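Local coordinates for protein cellulase (Bacteroides salanitronis, PDB 6WQY) that probably cleaves internal beta-1,4 linkages of cellulose and related plant polysaccharides, as a GH5_4 endoglucanase whose catalytic TIM-barrel domain forms this chain, at residues A[59-64]-A[105-110]; A[79-84]-A[95-100]; A[148-153]-A[200-205]. All blocks are in the same frame, centred on the assembly; numbering follows the deposited sequence.

Contact 1 of 3, residues A[59-64]-A[105-110]; sequences ATQALF and VGYAES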
ATOM      1  N   ALA A  59       5.621  -4.746  16.909  1.00  9.87           N
ATOM      2  CA  ALA A  59       6.728  -4.250  16.095  1.00 10.23           C
ATOM      3  C   ALA A  59       7.674  -3.404  16.935  1.00 10.25           C
ATOM      4  O   ALA A  59       7.267  -2.768  17.913  1.00 10.79           O
ATOM      5  CB  ALA A  59       6.193  -3.436  14.919  1.00 10.99           C
ATOM      6  N   THR A  60       8.948  -3.372  16.521  1.00 10.77           N
ATOM      7  CA  THR A  60      10.012  -2.753  17.296  1.00 11.70           C
ATOM      8  C   THR A  60      10.954  -1.961  16.395  1.00 10.29           C
ATOM      9  O   THR A  60      10.995  -2.147  15.178  1.00 10.98           O
ATOM     10  CB  THR A  60      10.867  -3.835  17.959  1.00 12.77           C
ATOM     11  OG1 THR A  60      11.419  -4.645  16.899  1.00 12.99           O
ATOM     12  CG2 THR A  60      10.052  -4.684  18.915  1.00 13.65           C
ATOM     13  N   GLN A  61      11.767  -1.114  17.036  1.00 11.42           N
ATOM     14  CA  GLN A  61      12.864  -0.469  16.325  1.00 11.18           C
ATOM     15  C   GLN A  61      13.780  -1.497  15.678  1.00 11.07           C
ATOM     16  O   GLN A  61      14.294  -1.277  14.578  1.00 12.15           O
ATOM     17  CB  GLN A  61      13.664   0.417  17.280  1.00 12.48           C
ATOM     18  CG  GLN A  61      14.755   1.213  16.596  1.00 12.53           C
ATOM     19  CD  GLN A  61      14.176   2.253  15.670  1.00 11.74           C
ATOM     20  OE1 GLN A  61      13.494   3.175  16.107  1.00 13.37           O
ATOM     21  NE2 GLN A  61      14.381   2.076  14.380  1.00 12.43           N
ATOM     22  N   ALA A  62      14.008  -2.626  16.351  1.00 11.68           N
ATOM     23  CA  ALA A  62      14.903  -3.640  15.814  1.00 12.29           C
ATOM     24  C   ALA A  62      14.446  -4.117  14.441  1.00 11.29           C
ATOM     25  O   ALA A  62      15.271  -4.379  13.559  1.00 12.01           O
ATOM     26  CB  ALA A  62      15.025  -4.819  16.776  1.00 13.02           C
ATOM     27  N   LEU A  63      13.137  -4.253  14.235  1.00 10.83           N
ATOM     28  CA  LEU A  63      12.634  -4.629  12.914  1.00 10.64           C
ATOM     29  C   LEU A  63      13.020  -3.586  11.874  1.00  9.94           C
ATOM     30  O   LEU A  63      13.514  -3.920  10.795  1.00 10.58           O
ATOM     31  CB  LEU A  63      11.113  -4.800  12.939  1.00 10.40           C
ATOM     32  CG  LEU A  63      10.480  -4.925  11.548  1.00 10.24           C
ATOM     33  CD1 LEU A  63      10.904  -6.205  10.831  1.00 10.32           C
ATOM     34  CD2 LEU A  63       8.977  -4.793  11.639  1.00 11.16           C
ATOM     35  N   PHE A  64      12.767  -2.314  12.166  1.00 10.24           N
ATOM     36  CA  PHE A  64      13.019  -1.265  11.180  1.00 10.58           C
ATOM     37  C   PHE A  64      14.500  -1.112  10.896  1.00 10.93           C
ATOM     38  O   PHE A  64      14.887  -0.876   9.746  1.00 10.63           O
ATOM     39  CB  PHE A  64      12.321   0.022  11.614  1.00 10.10           C
ATOM     40  CG  PHE A  64      10.837  -0.032  11.390  1.00  9.58           C
ATOM     41  CD1 PHE A  64      10.002  -0.688  12.276  1.00 10.60           C
ATOM     42  CD2 PHE A  64      10.281   0.541  10.261  1.00 11.41           C
ATOM     43  CE1 PHE A  64       8.640  -0.764  12.033  1.00 10.87           C
ATOM     44  CE2 PHE A  64       8.932   0.489  10.022  1.00 12.43           C
ATOM     45  CZ  PHE A  64       8.108  -0.170  10.905  1.00 12.11           C
ATOM     46  N   VAL A 105       5.841   4.910  13.143  1.00 10.04           N
ATOM     47  CA  VAL A 105       6.392   5.921  12.238  1.00 10.30           C
ATOM     48  C   VAL A 105       7.787   6.332  12.680  1.00  9.81           C
ATOM     49  O   VAL A 105       8.702   6.484  11.861  1.00 10.74           O
ATOM     50  CB  VAL A 105       5.443   7.132  12.156  1.00 10.28           C
ATOM     51  CG1 VAL A 105       6.123   8.306  11.477  1.00 11.85           C
ATOM     52  CG2 VAL A 105       4.168   6.761  11.423  1.00 10.75           C
ATOM     53  N   GLY A 106       7.973   6.522  13.985  1.00 10.61           N
ATOM     54  CA  GLY A 106       9.271   6.916  14.505  1.00 10.99           C
ATOM     55  C   GLY A 106      10.342   5.871  14.329  1.00 10.82           C
ATOM     56  O   GLY A 106      11.512   6.213  14.132  1.00 11.16           O
ATOM     57  N   TYR A 107       9.972   4.588  14.378  1.00 10.82           N
ATOM     58  CA  TYR A 107      10.952   3.547  14.096  1.00 10.91           C
ATOM     59  C   TYR A 107      11.462   3.688  12.669  1.00 10.22           C
ATOM     60  O   TYR A 107      12.660   3.566  12.406  1.00 11.12           O
ATOM     61  CB  TYR A 107      10.335   2.153  14.227  1.00 11.40           C
ATOM     62  CG  TYR A 107       9.777   1.741  15.563  1.00 11.48           C
ATOM     63  CD1 TYR A 107      10.219   2.282  16.761  1.00 12.29           C
ATOM     64  CD2 TYR A 107       8.778   0.782  15.614  1.00 11.30           C
ATOM     65  CE1 TYR A 107       9.672   1.867  17.978  1.00 12.58           C
ATOM     66  CE2 TYR A 107       8.241   0.364  16.802  1.00 12.57           C
ATOM     67  CZ  TYR A 107       8.674   0.907  17.980  1.00 12.64           C
ATOM     68  OH  TYR A 107       8.098   0.473  19.167  1.00 13.78           O
ATOM     69  N   ALA A 108      10.550   3.920  11.724  1.00 10.96           N
ATOM     70  CA  ALA A 108      10.956   4.097  10.335  1.00 11.24           C
ATOM     71  C   ALA A 108      11.837   5.325  10.186  1.00 11.59           C
ATOM     72  O   ALA A 108      12.883   5.278   9.528  1.00 11.65           O
ATOM     73  CB  ALA A 108       9.720   4.217   9.447  1.00 12.04           C
ATOM     74  N   GLU A 109      11.445   6.429  10.815  1.00 11.77           N
ATOM     75  CA  GLU A 109      12.206   7.657  10.716  1.00 12.68           C
ATOM     76  C   GLU A 109      13.621   7.446  11.234  1.00 12.22           C
ATOM     77  O   GLU A 109      14.597   7.830  10.583  1.00 13.23           O
ATOM     78  CB  GLU A 109      11.514   8.751  11.521  1.00 12.68           C
ATOM     79  CG  GLU A 109      12.103  10.126  11.280  1.00 14.21           C
ATOM     80  CD  GLU A 109      11.412  11.218  12.067  1.00 15.09           C
ATOM     81  OE1 GLU A 109      10.627  10.893  12.979  1.00 17.95           O
ATOM     82  OE2 GLU A 109      11.655  12.400  11.768  1.00 17.63           O
ATOM     83  N   SER A 110      13.742   6.835  12.416  0.50 11.52           N
ATOM     84  CA  SER A 110      15.036   6.601  13.048  0.50 11.48           C
ATOM     85  C   SER A 110      15.939   5.763  12.158  0.50 12.12           C
ATOM     86  O   SER A 110      17.152   5.988  12.099  0.50 13.35           O
ATOM     87  CB  SER A 110      14.810   5.896  14.390  0.50 12.27           C
ATOM     88  OG  SER A 110      16.046   5.491  14.960  0.50 13.49           O
TER
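In the helical layer around the GH5 (beta/alpha)8 barrel, the capped N-terminus of helix 61-70 packs on the C-terminal end of helix 95-110, and Tyr107 has the largest share of the contact. Its ring lies against the backbone just where the first helix starts: Gln61 N sits 3.5 Å above the ring plane over its centre, and Thr60 C covers the same face nearer the rim. Tyr107 CG is anti to its own carbonyl carbon, beside the backbone N. At the ring's far side, Tyr107 CE2 lies 3.5 Å from Ala59 O. Gln61 runs past Tyr107 in the opposite direction, its amide plane 79° from the phenol ring. The chain bends at chi2, and Gln61 NE2 donates to Tyr107 O at 3.0 Å, a fairly straight bond (162° at the hydrogen) with the acceptor close to the amide plane. The same NE2 also bonds to Asp65 OD1, so two acceptors grip this amide. Gln61 OE1 lies 3.5 Å from Tyr107 CD1. Phe64 crosses Tyr107 at about a right angle and presents one face to Tyr107 CB, 3.5 Å from CD1 of Phe64; the two ring planes make an oblique 48°. On Phe64's other ortho position, CD2 approaches Ala108 CB at 3.8 Å. Thr60, the N-cap, accepts from Leu63 N through OG1 (3.2 Å), and this OG1 is also bonded to Ala363 O. The phenol hydroxyl of Tyr107 is hydrogen-bonded to Arg100 NH1, two helical turns earlier in the same helix. Farther inward, Leu63 touches Trp35 and Leu37 of strand 34-37, while Val105 and Ala108 rest on strand 114-118, so the two helix ends meet above strands that flank 74-77 in the barrel.

Contact 2 of 3, residues A[79-84]-A[95-100]; sequences VTWLGH and ETYLNR. With MG (magnesium ion), chain D.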
ATOM      1  N   VAL A  79      -2.837   0.778   8.874  1.00  7.43           N
ATOM      2  CA  VAL A  79      -3.395   1.027  10.202  1.00  7.71           C
ATOM      3  C   VAL A  79      -4.910   0.874  10.125  1.00  7.59           C
ATOM      4  O   VAL A  79      -5.575   1.614   9.391  1.00  7.66           O
ATOM      5  CB  VAL A  79      -3.057   2.424  10.750  1.00  8.01           C
ATOM      6  CG1 VAL A  79      -3.653   2.569  12.155  1.00  8.51           C
ATOM      7  CG2 VAL A  79      -1.562   2.665  10.775  1.00  9.04           C
ATOM      8  N   THR A  80      -5.443  -0.064  10.903  1.00  7.88           N
ATOM      9  CA  THR A  80      -6.875  -0.180  11.133  1.00  7.88           C
ATOM     10  C   THR A  80      -7.217   0.593  12.398  1.00  7.79           C
ATOM     11  O   THR A  80      -6.531   0.460  13.417  1.00  8.76           O
ATOM     12  CB  THR A  80      -7.254  -1.650  11.260  1.00  8.22           C
ATOM     13  OG1 THR A  80      -7.043  -2.259   9.983  1.00  7.99           O
ATOM     14  CG2 THR A  80      -8.701  -1.839  11.687  1.00  9.35           C
ATOM     15  N   TRP A  81      -8.282   1.408  12.337  1.00  8.03           N
ATOM     16  CA  TRP A  81      -8.628   2.322  13.412  1.00  8.35           C
ATOM     17  C   TRP A  81      -9.910   1.896  14.116  1.00  8.94           C
ATOM     18  O   TRP A  81     -10.378   2.596  15.030  1.00  9.54           O
ATOM     19  CB  TRP A  81      -8.760   3.756  12.880  1.00  8.40           C
ATOM     20  CG  TRP A  81      -7.527   4.263  12.172  1.00  8.38           C
ATOM     21  CD1 TRP A  81      -7.196   4.049  10.874  1.00  8.49           C
ATOM     22  CD2 TRP A  81      -6.465   5.062  12.719  1.00  8.46           C
ATOM     23  NE1 TRP A  81      -6.009   4.666  10.563  1.00  8.79           N
ATOM     24  CE2 TRP A  81      -5.543   5.295  11.679  1.00  8.51           C
ATOM     25  CE3 TRP A  81      -6.201   5.603  13.979  1.00  9.44           C
ATOM     26  CZ2 TRP A  81      -4.381   6.036  11.865  1.00  9.36           C
ATOM     27  CZ3 TRP A  81      -5.043   6.336  14.155  1.00 10.04           C
ATOM     28  CH2 TRP A  81      -4.156   6.553  13.104  1.00  9.92           C
ATOM     29  N   LEU A  82     -10.497   0.779  13.691  1.00  9.06           N
ATOM     30  CA  LEU A  82     -11.732   0.271  14.259  1.00  9.69           C
ATOM     31  C   LEU A  82     -11.612   0.136  15.769  1.00  9.52           C
ATOM     32  O   LEU A  82     -10.612  -0.346  16.301  1.00 10.26           O
ATOM     33  CB  LEU A  82     -12.046  -1.097  13.640  1.00  9.70           C
ATOM     34  CG  LEU A  82     -12.390  -1.084  12.150  1.00 10.50           C
ATOM     35  CD1 LEU A  82     -12.461  -2.520  11.627  1.00 11.67           C
ATOM     36  CD2 LEU A  82     -13.676  -0.351  11.896  1.00 11.42           C
ATOM     37  N   GLY A  83     -12.653   0.573  16.465  1.00 10.37           N
ATOM     38  CA  GLY A  83     -12.686   0.511  17.905  1.00 12.28           C
ATOM     39  C   GLY A  83     -11.893   1.578  18.613  1.00 11.51           C
ATOM     40  O   GLY A  83     -11.881   1.596  19.851  1.00 13.82           O
ATOM     41  N   HIS A  84     -11.256   2.487  17.888  1.00 10.70           N
ATOM     42  CA  HIS A  84     -10.452   3.555  18.465  1.00 11.07           C
ATOM     43  C   HIS A  84     -10.895   4.936  18.006  1.00 12.04           C
ATOM     44  O   HIS A  84     -10.125   5.902  18.129  1.00 12.75           O
ATOM     45  CB  HIS A  84      -8.976   3.345  18.144  1.00 11.76           C
ATOM     46  CG  HIS A  84      -8.385   2.184  18.852  1.00 11.50           C
ATOM     47  ND1 HIS A  84      -8.517   2.001  20.213  1.00 18.32           N
ATOM     48  CD2 HIS A  84      -7.614   1.169  18.414  1.00 14.38           C
ATOM     49  CE1 HIS A  84      -7.865   0.910  20.577  1.00 19.06           C
ATOM     50  NE2 HIS A  84      -7.307   0.388  19.506  1.00 16.35           N
ATOM     51  N   GLU A  95      -6.088   8.552  22.060  0.61 12.51           N
ATOM     52  CA  GLU A  95      -4.765   9.167  21.967  0.61 10.66           C
ATOM     53  C   GLU A  95      -3.652   8.130  22.068  0.61 10.04           C
ATOM     54  O   GLU A  95      -2.604   8.269  21.418  0.61 12.06           O
ATOM     55  CB  GLU A  95      -4.591  10.257  23.021  0.61 11.26           C
ATOM     56  CG  GLU A  95      -3.540  11.271  22.619  0.61 11.88           C
ATOM     57  CD  GLU A  95      -3.960  12.058  21.394  0.61 11.32           C
ATOM     58  OE1 GLU A  95      -5.101  12.564  21.371  0.61 11.45           O
ATOM     59  OE2 GLU A  95      -3.152  12.150  20.441  0.61 13.46           O
ATOM     60  N   THR A  96      -3.831   7.107  22.904  1.00 10.92           N
ATOM     61  CA  THR A  96      -2.804   6.082  23.042  1.00 10.54           C
ATOM     62  C   THR A  96      -2.623   5.301  21.747  1.00 10.01           C
ATOM     63  O   THR A  96      -1.494   4.960  21.381  1.00 10.26           O
ATOM     64  CB  THR A  96      -3.129   5.156  24.202  1.00 11.60           C
ATOM     65  OG1 THR A  96      -2.995   5.901  25.424  1.00 14.06           O
ATOM     66  CG2 THR A  96      -2.197   3.962  24.253  1.00 14.40           C
ATOM     67  N   TYR A  97      -3.709   5.005  21.032  1.00 10.02           N
ATOM     68  CA  TYR A  97      -3.543   4.312  19.755  1.00 10.04           C
ATOM     69  C   TYR A  97      -2.805   5.191  18.754  1.00  9.47           C
ATOM     70  O   TYR A  97      -1.921   4.723  18.027  1.00  9.62           O
ATOM     71  CB  TYR A  97      -4.890   3.859  19.216  1.00 10.96           C
ATOM     72  CG  TYR A  97      -4.735   2.922  18.039  1.00 10.44           C
ATOM     73  CD1 TYR A  97      -4.102   1.692  18.191  1.00 11.60           C
ATOM     74  CD2 TYR A  97      -5.194   3.261  16.774  1.00  9.39           C
ATOM     75  CE1 TYR A  97      -3.942   0.825  17.127  1.00 11.12           C
ATOM     76  CE2 TYR A  97      -5.045   2.390  15.704  1.00  9.22           C
ATOM     77  CZ  TYR A  97      -4.426   1.176  15.885  1.00  9.30           C
ATOM     78  OH  TYR A  97      -4.250   0.267  14.863  1.00  9.68           O
ATOM     79  N   LEU A  98      -3.169   6.470  18.683  1.00  9.78           N
ATOM     80  CA  LEU A  98      -2.448   7.392  17.814  1.00 10.23           C
ATOM     81  C   LEU A  98      -0.979   7.472  18.201  1.00 10.12           C
ATOM     82  O   LEU A  98      -0.101   7.536  17.329  1.00 10.52           O
ATOM     83  CB  LEU A  98      -3.142   8.749  17.860  1.00 11.60           C
ATOM     84  CG  LEU A  98      -2.681   9.834  16.902  1.00 12.55           C
ATOM     85  CD1 LEU A  98      -2.687   9.359  15.459  1.00 12.50           C
ATOM     86  CD2 LEU A  98      -3.564  11.059  17.058  1.00 15.08           C
ATOM     87  N   ASN A  99      -0.684   7.448  19.505  1.00 10.12           N
ATOM     88  CA  ASN A  99       0.702   7.407  19.938  1.00 10.56           C
ATOM     89  C   ASN A  99       1.407   6.159  19.422  1.00  9.83           C
ATOM     90  O   ASN A  99       2.579   6.224  19.026  1.00 10.92           O
ATOM     91  CB  ASN A  99       0.775   7.462  21.459  1.00 10.77           C
ATOM     92  CG  ASN A  99       2.201   7.490  21.947  1.00 11.98           C
ATOM     93  OD1 ASN A  99       2.826   8.551  22.012  1.00 13.12           O
ATOM     94  ND2 ASN A  99       2.733   6.331  22.291  1.00 12.66           N
ATOM     95  N   ARG A 100       0.738   5.004  19.450  1.00 10.15           N
ATOM     96  CA  ARG A 100       1.364   3.784  18.941  1.00  9.72           C
ATOM     97  C   ARG A 100       1.698   3.921  17.456  1.00  9.65           C
ATOM     98  O   ARG A 100       2.773   3.507  17.006  1.00  9.79           O
ATOM     99  CB  ARG A 100       0.468   2.571  19.175  1.00 10.10           C
ATOM    100  CG  ARG A 100       1.008   1.275  18.590  1.00 10.19           C
ATOM    101  CD  ARG A 100       2.380   0.925  19.149  1.00 10.92           C
ATOM    102  NE  ARG A 100       2.909  -0.305  18.578  1.00 10.30           N
ATOM    103  CZ  ARG A 100       4.194  -0.623  18.561  1.00 10.52           C
ATOM    104  NH1 ARG A 100       5.105   0.197  19.065  1.00 11.39           N
ATOM    105  NH2 ARG A 100       4.566  -1.765  17.999  1.00 11.04           N
TER
HETATM  106 MG    MG D 403      -6.112  13.888  20.197  1.00 16.67          MG
HETATM  107  O   HOH W   1      -5.452  15.401  21.295  1.00 15.04           O
HETATM  108  O   HOH W   2      -4.473  13.907  19.088  1.00 14.78           O
HETATM  109  O   HOH W   3      -7.735  13.835  21.371  1.00 16.83           O
HETATM  110  O   HOH W   4      -6.996  12.327  18.897  1.00 13.69           O
HETATM  111  O   HOH W   5      -7.069  15.140  18.839  1.00 17.54           O
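Tyr97 meets His84 over one face and Trp81 at its edge. The imidazole of His84 lies over the phenol ring as an offset stack, with centroids 4.3 Å apart and planes at 23°; His84 CD2 makes the closest approach, 3.4 Å from Tyr97 CG. Tyr97 CB in turn sits over the imidazole face, a CH-pi contact. The indole meets Tyr97 differently: the edge of the phenol points toward the face of the Trp81 six-membered ring in an offset edge-to-face pair, planes at 88°, and Trp81 CE3 is 3.8 Å from Tyr97 CD2. Together the three rings form an aromatic cluster. Tyr97 CG stands anti to its backbone N (chi1 -169°), leaving the helix beside the carbonyl carbon. At the far end of the ring, Tyr97 OH is 2.7 Å from Thr80 O, a weak hydrogen bond whose proton has another acceptor within reach. Val79 CG1 packs alongside, 3.8 Å from Tyr97 CE2, and Leu98 CD1 reaches the rim of the indole at Trp81 CH2. This is the beta-to-alpha connection of a barrel unit: 79-84 follows strand 74-77, makes a type II turn from Trp81 to His84 with Gly83 at positive phi, and leads to helix 95-110. At the start of that helix Glu95 OE1 binds a magnesium ion at 2.0 Å, with five waters completing six ligands. In the next shell, Trp81 NE1 donates to Asn118 O, Trp81 N to Asp122 OD1, and Val79 N to Asn118 OD1, while Met152 and Ile156 of helix 139-159 touch the Trp81 side chain and Val48 and Ala49 that of His84.

Contact 3 of 3, residues A[148-153]-A[200-205]; sequences QLAAMW and NQVFVD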
ATOM      1  N   GLN A 148     -16.398  11.717   8.834  1.00  9.86           N
ATOM      2  CA  GLN A 148     -15.469  10.897   9.607  1.00  9.98           C
ATOM      3  C   GLN A 148     -14.081  10.880   8.965  1.00  9.30           C
ATOM      4  O   GLN A 148     -13.062  10.997   9.663  1.00  9.57           O
ATOM      5  CB  GLN A 148     -16.031   9.486   9.777  1.00 10.04           C
ATOM      6  CG  GLN A 148     -15.117   8.606  10.601  1.00  9.95           C
ATOM      7  CD  GLN A 148     -15.782   7.385  11.181  1.00  9.96           C
ATOM      8  OE1 GLN A 148     -16.985   7.190  11.060  1.00 10.57           O
ATOM      9  NE2 GLN A 148     -14.994   6.560  11.852  1.00 10.29           N
ATOM     10  N   LEU A 149     -14.028  10.743   7.637  0.58  9.76           N
ATOM     11  CA  LEU A 149     -12.752  10.756   6.930  0.58  9.73           C
ATOM     12  C   LEU A 149     -12.007  12.066   7.171  0.58 10.02           C
ATOM     13  O   LEU A 149     -10.797  12.068   7.436  0.58  8.65           O
ATOM     14  CB  LEU A 149     -13.018  10.537   5.442  0.58  9.56           C
ATOM     15  CG  LEU A 149     -11.828  10.298   4.527  0.58 10.63           C
ATOM     16  CD1 LEU A 149     -11.163   8.967   4.813  0.58  9.87           C
ATOM     17  CD2 LEU A 149     -12.306  10.362   3.085  0.58 12.80           C
ATOM     18  N   ALA A 150     -12.710  13.193   7.083  1.00  9.50           N
ATOM     19  CA  ALA A 150     -12.070  14.486   7.270  1.00 10.35           C
ATOM     20  C   ALA A 150     -11.630  14.663   8.719  1.00  9.63           C
ATOM     21  O   ALA A 150     -10.531  15.172   8.984  1.00 10.48           O
ATOM     22  CB  ALA A 150     -13.031  15.604   6.858  1.00 11.97           C
ATOM     23  N   ALA A 151     -12.465  14.259   9.676  1.00  9.51           N
ATOM     24  CA  ALA A 151     -12.120  14.447  11.084  1.00  9.98           C
ATOM     25  C   ALA A 151     -10.936  13.567  11.472  1.00  9.65           C
ATOM     26  O   ALA A 151     -10.031  14.013  12.186  1.00 10.68           O
ATOM     27  CB  ALA A 151     -13.321  14.146  11.974  1.00 10.77           C
ATOM     28  N   MET A 152     -10.925  12.314  11.026  1.00  9.08           N
ATOM     29  CA  MET A 152      -9.804  11.433  11.325  1.00  9.23           C
ATOM     30  C   MET A 152      -8.524  11.950  10.700  1.00  8.97           C
ATOM     31  O   MET A 152      -7.490  12.034  11.366  1.00  9.58           O
ATOM     32  CB  MET A 152     -10.107  10.010  10.856  1.00  9.38           C
ATOM     33  CG  MET A 152     -11.159   9.294  11.696  1.00  9.59           C
ATOM     34  SD  MET A 152     -11.574   7.671  11.047  1.00  9.99           S
ATOM     35  CE  MET A 152     -10.038   6.781  11.274  1.00 11.46           C
ATOM     36  N   TRP A 153      -8.567  12.298   9.413  1.00  8.86           N
ATOM     37  CA  TRP A 153      -7.359  12.758   8.741  1.00  9.15           C
ATOM     38  C   TRP A 153      -6.882  14.093   9.294  1.00 10.07           C
ATOM     39  O   TRP A 153      -5.671  14.334   9.316  1.00 10.17           O
ATOM     40  CB  TRP A 153      -7.532  12.773   7.222  1.00  9.54           C
ATOM     41  CG  TRP A 153      -7.240  11.429   6.635  1.00  9.13           C
ATOM     42  CD1 TRP A 153      -8.104  10.579   5.997  1.00  9.65           C
ATOM     43  CD2 TRP A 153      -5.974  10.758   6.667  1.00  8.75           C
ATOM     44  NE1 TRP A 153      -7.438   9.420   5.626  1.00  9.13           N
ATOM     45  CE2 TRP A 153      -6.128   9.517   6.019  1.00  8.58           C
ATOM     46  CE3 TRP A 153      -4.713  11.100   7.161  1.00  8.98           C
ATOM     47  CZ2 TRP A 153      -5.090   8.615   5.883  1.00  9.35           C
ATOM     48  CZ3 TRP A 153      -3.675  10.200   7.014  1.00  9.34           C
ATOM     49  CH2 TRP A 153      -3.874   8.968   6.393  1.00  9.93           C
ATOM     50  N   ASN A 200     -11.480  10.799  -1.948  1.00  9.10           N
ATOM     51  CA  ASN A 200     -10.075  11.159  -2.051  1.00  8.79           C
ATOM     52  C   ASN A 200      -9.899  12.671  -2.005  1.00  9.45           C
ATOM     53  O   ASN A 200      -8.932  13.171  -1.408  1.00  9.59           O
ATOM     54  CB  ASN A 200      -9.457  10.571  -3.315  1.00  9.05           C
ATOM     55  CG  ASN A 200      -9.141   9.090  -3.179  1.00  9.11           C
ATOM     56  OD1 ASN A 200      -8.929   8.582  -2.072  1.00 10.03           O
ATOM     57  ND2 ASN A 200      -9.077   8.400  -4.314  1.00  9.42           N
ATOM     58  N   GLN A 201     -10.814  13.411  -2.633  1.00  9.45           N
ATOM     59  CA  GLN A 201     -10.744  14.870  -2.578  1.00 10.11           C
ATOM     60  C   GLN A 201     -10.937  15.384  -1.153  1.00  9.88           C
ATOM     61  O   GLN A 201     -10.252  16.322  -0.722  1.00 10.68           O
ATOM     62  CB  GLN A 201     -11.790  15.490  -3.505  1.00 10.76           C
ATOM     63  CG  GLN A 201     -11.670  17.004  -3.625  1.00 10.99           C
ATOM     64  CD  GLN A 201     -10.431  17.397  -4.392  1.00 11.27           C
ATOM     65  OE1 GLN A 201     -10.353  17.190  -5.602  1.00 12.78           O
ATOM     66  NE2 GLN A 201      -9.435  17.931  -3.699  1.00 12.39           N
ATOM     67  N   VAL A 202     -11.876  14.794  -0.410  1.00  9.82           N
ATOM     68  CA  VAL A 202     -12.089  15.171   0.988  1.00  9.37           C
ATOM     69  C   VAL A 202     -10.821  14.968   1.805  1.00  9.98           C
ATOM     70  O   VAL A 202     -10.452  15.818   2.627  1.00 10.12           O
ATOM     71  CB  VAL A 202     -13.283  14.388   1.568  1.00 10.55           C
ATOM     72  CG1 VAL A 202     -13.323  14.496   3.087  1.00 11.88           C
ATOM     73  CG2 VAL A 202     -14.594  14.870   0.954  1.00 12.19           C
ATOM     74  N   PHE A 203     -10.158  13.826   1.610  1.00  9.57           N
ATOM     75  CA  PHE A 203      -8.890  13.542   2.281  1.00  9.41           C
ATOM     76  C   PHE A 203      -7.837  14.581   1.945  1.00  9.00           C
ATOM     77  O   PHE A 203      -7.211  15.151   2.850  1.00  9.68           O
ATOM     78  CB  PHE A 203      -8.432  12.132   1.873  1.00  9.04           C
ATOM     79  CG  PHE A 203      -6.948  11.889   1.952  1.00  8.96           C
ATOM     80  CD1 PHE A 203      -6.308  11.665   3.165  1.00  8.83           C
ATOM     81  CD2 PHE A 203      -6.197  11.844   0.798  1.00  9.00           C
ATOM     82  CE1 PHE A 203      -4.943  11.410   3.210  1.00  8.91           C
ATOM     83  CE2 PHE A 203      -4.835  11.592   0.847  1.00  9.39           C
ATOM     84  CZ  PHE A 203      -4.218  11.359   2.058  1.00  9.02           C
ATOM     85  N   VAL A 204      -7.619  14.847   0.655  1.00  9.67           N
ATOM     86  CA  VAL A 204      -6.600  15.829   0.285  1.00  9.98           C
ATOM     87  C   VAL A 204      -6.907  17.171   0.934  1.00 10.35           C
ATOM     88  O   VAL A 204      -6.040  17.800   1.558  1.00 10.66           O
ATOM     89  CB  VAL A 204      -6.490  15.951  -1.245  1.00  9.41           C
ATOM     90  CG1 VAL A 204      -5.564  17.102  -1.632  1.00 11.46           C
ATOM     91  CG2 VAL A 204      -6.005  14.658  -1.873  1.00 10.52           C
ATOM     92  N   ASP A 205      -8.155  17.628   0.813  1.00 10.44           N
ATOM     93  CA  ASP A 205      -8.512  18.935   1.351  1.00 11.25           C
ATOM     94  C   ASP A 205      -8.272  18.993   2.853  1.00 10.85           C
ATOM     95  O   ASP A 205      -7.788  20.003   3.378  1.00 11.57           O
ATOM     96  CB  ASP A 205      -9.977  19.251   1.044  1.00 12.07           C
ATOM     97  CG  ASP A 205     -10.248  19.472  -0.441  1.00 13.34           C
ATOM     98  OD1 ASP A 205      -9.302  19.559  -1.234  1.00 15.15           O
ATOM     99  OD2 ASP A 205     -11.448  19.585  -0.803  1.00 17.24           O
TER
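One face of the Trp153 indole receives the edge of Phe203, with Phe203 CE1 3.5 Å above the indole plane and over its centre. Around the phenyl ring, Trp153 CG and Asn200 O lie at the edge, in plane. The pair is edge-to-face: the Phe203 ring and the five-membered ring of Trp153 have centroids 4.6 Å apart and planes at 68°. Phe203 CD1 is 3.5 Å from Trp153 CD1, and CE1 reaches on over the bond shared by the two indole rings. Phe203 CG is anti to the backbone N (chi1 155°), set beside the carbonyl carbon. Beside the rings, Ala150 CB meets Val202 CG1 at 3.9 Å, and in one of the two conformers of Leu149 its CD2 approaches the same Val202 methyl more loosely, at 4.3 Å. The two segments come from helices 139-159 and 191-209, consecutive large helices of the barrel's outer layer. Their axes approach to 8.8 Å and cross at -29°, running in nearly the same direction, as expected where successive beta-alpha units repeat around a TIM barrel. Behind the rings, Phe203 rests on Leu219 and Val221 of strand 219-222, and Trp153 on Phe169. No hydrogen bond joins the segments, and Trp153 NE1, at the interface, donates to Ala171 O, in the loop after strand 167-170. Cohesion across 148-153 and 200-205 therefore comes from ring edges, methyls and the indole face, while the indole nitrogen is satisfied outside the two segments.

Contacts 1 and 3 join outer helices of the single TIM barrel, while contact 2 joins a beta-to-alpha loop to the start of one; each is centred about 18 Å from the middle of the chain. Contacts 1 and 2, with centres about 17 Å apart, share helix 95-110, using its C-terminal and N-terminal ends; contact 2 falls within the chain span of contact 1. Arg100 bridges them, since NH2 is 2.9 Å from Ala59 O and NH1 3.0 Å from Tyr107 OH. Contact 3 follows later in sequence, its centre about 17 Å from contact 2. Contacts 1 and 3 do not touch. Around the barrel, contact 1 links helices 61-70 and 95-110, loop 79-84 reaches helix 139-159 where Trp81 touches Met152, and contact 3 continues to 191-209.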